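Extracellular protein containing a SCP domain (Bacillus anthracis, PDB 4IFA) is of unknown function but is an extracellular protein that carries a CAP-associated N-terminal region and a domain of the cysteine-rich secretory protein (SCP) family. Local coordinates at residues A[47-51]-A[52-56]. Sequence-based numbering, arbitrary orientation.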
loop_
_atom_site.group_PDB
_atom_site.type_symbol
_atom_site.label_atom_id
_atom_site.label_comp_id
_atom_site.label_asym_id
_atom_site.label_seq_id
_atom_site.Cartn_x
_atom_site.Cartn_y
_atom_site.Cartn_z
ATOM N N SER A 47 -23.598 15.630 -0.148
ATOM C CA SER A 47 -23.416 15.883 -1.573
ATOM C C SER A 47 -21.976 15.691 -2.092
ATOM O O SER A 47 -21.758 15.719 -3.308
ATOM C CB SER A 47 -23.877 17.301 -1.902
ATOM O OG SER A 47 -23.197 18.235 -1.087
ATOM N N SER A 48 -21.017 15.506 -1.187
ATOM C CA SER A 48 -19.613 15.362 -1.576
ATOM C C SER A 48 -19.354 14.066 -2.334
ATOM O O SER A 48 -19.882 13.006 -1.984
ATOM C CB SER A 48 -18.690 15.457 -0.358
ATOM O OG SER A 48 -18.909 14.404 0.551
ATOM N N ASP A 49 -18.526 14.160 -3.371
ATOM C CA ASP A 49 -18.152 13.008 -4.183
ATOM C C ASP A 49 -17.257 12.095 -3.353
ATOM O O ASP A 49 -16.520 12.548 -2.466
ATOM C CB ASP A 49 -17.370 13.434 -5.432
ATOM C CG ASP A 49 -18.241 14.040 -6.504
ATOM O OD1 ASP A 49 -19.462 14.220 -6.300
ATOM O OD2 ASP A 49 -17.678 14.347 -7.569
ATOM N N THR A 50 -17.352 10.814 -3.653
ATOM C CA THR A 50 -16.525 9.809 -3.013
ATOM C C THR A 50 -15.249 9.621 -3.830
ATOM O O THR A 50 -15.148 10.080 -4.975
ATOM C CB THR A 50 -17.223 8.459 -3.002
ATOM O OG1 THR A 50 -17.507 8.111 -4.355
ATOM C CG2 THR A 50 -18.559 8.509 -2.194
ATOM N N VAL A 51 -14.277 8.946 -3.244
ATOM C CA VAL A 51 -13.039 8.574 -3.948
ATOM C C VAL A 51 -13.405 7.808 -5.225
ATOM O O VAL A 51 -12.891 8.118 -6.302
ATOM C CB VAL A 51 -12.145 7.703 -3.058
ATOM C CG1 VAL A 51 -11.034 7.070 -3.865
ATOM C CG2 VAL A 51 -11.630 8.513 -1.905
ATOM N N LEU A 52 -14.285 6.820 -5.139
ATOM C CA LEU A 52 -14.682 6.053 -6.340
ATOM C C LEU A 52 -15.260 6.948 -7.434
ATOM O O LEU A 52 -14.972 6.732 -8.637
ATOM C CB LEU A 52 -15.646 4.917 -6.001
ATOM C CG LEU A 52 -16.153 4.114 -7.188
ATOM C CD1 LEU A 52 -15.011 3.511 -8.012
ATOM C CD2 LEU A 52 -17.064 3.008 -6.623
ATOM N N ASN A 53 -16.069 7.944 -7.047
ATOM C CA ASN A 53 -16.658 8.906 -8.006
ATOM C C ASN A 53 -15.591 9.641 -8.812
ATOM O O ASN A 53 -15.874 10.123 -9.913
ATOM C CB ASN A 53 -17.503 10.013 -7.307
ATOM C CG ASN A 53 -18.820 9.542 -6.682
ATOM O OD1 ASN A 53 -19.336 10.236 -5.771
ATOM N ND2 ASN A 53 -19.401 8.437 -7.165
HETATM N N MSE A 54 -14.378 9.765 -8.263
HETATM C CA MSE A 54 -13.300 10.465 -8.972
HETATM C C MSE A 54 -12.660 9.616 -10.085
HETATM O O MSE A 54 -12.061 10.157 -11.038
HETATM C CB MSE A 54 -12.225 10.916 -7.991
HETATM C CG MSE A 54 -12.768 11.611 -6.743
HETATM SE SE MSE A 54 -13.783 13.206 -7.170
HETATM C CE MSE A 54 -12.350 13.923 -7.772
ATOM N N ILE A 55 -12.779 8.298 -9.979
ATOM C CA ILE A 55 -12.163 7.390 -10.934
ATOM C C ILE A 55 -12.807 7.595 -12.294
ATOM O O ILE A 55 -14.050 7.527 -12.439
ATOM C CB ILE A 55 -12.269 5.893 -10.512
ATOM C CG1 ILE A 55 -11.683 5.622 -9.124
ATOM C CG2 ILE A 55 -11.576 5.000 -11.553
ATOM C CD1 ILE A 55 -10.186 5.784 -9.026
ATOM N N GLY A 56 -11.965 7.875 -13.292
ATOM C CA GLY A 56 -12.408 8.141 -14.664
ATOM C C GLY A 56 -12.577 9.619 -14.958
ATOM O O GLY A 56 -12.738 10.010 -16.125
#
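Thr50 and Asn53 form a capping box at the start of the short helix 51-54, each side chain bonding the backbone N-H of the other. Asn53 N donates to Thr50 OG1 over 3.1 Å at a good angle, which makes Thr50 the N-cap. A chi1 of 58° sets OG1 between the backbone N and the carbonyl carbon of Thr50, where it can accept from Asn53 N. In return Thr50 N donates to Asn53 OD1 over 3.0 Å, nearly straight at 172°, although the donor stands well above the amide plane. The amide packs against the hydroxyl, with Asn53 CG 3.0 Å from Thr50 OG1.

Backbone bonds close the turn behind this cap. Met54 N reaches Val51 O over 3.0 Å and has a weak, longer bond to Thr50 O, while Ile55 N binds Leu52 O over 3.0 Å; the i to i+3 spacing of the shorter bonds is consistent with a short, weakly bonded helical turn.

Van der Waals contacts flank the cap. The Met54 side chain, a selenomethionine bent at chi2 and chi3, runs past the cap carbonyl, with Met54 CG 3.3 Å from Thr50 O, and brings SE within 4.0 Å of Asp49 CB. The side chains of Asp49 and Asn53 cross at about a right angle, Asp49 CB 3.8 Å from Asn53 OD1 and the carboxylate and amide planes 81° apart.

Asp49 also contributes a charge: its OD2 forms a salt bridge with Lys65 of helix 59-66. Val51 packs on strands 92-97 and 100-106 of the seven-stranded antiparallel sheet and on Tyr182 of strand 176-183. Met54 meets Phe94 and, through Asn61, Leu62 and Trp66, helix 59-66, so the capped turn is packed against both that helix and the sheet.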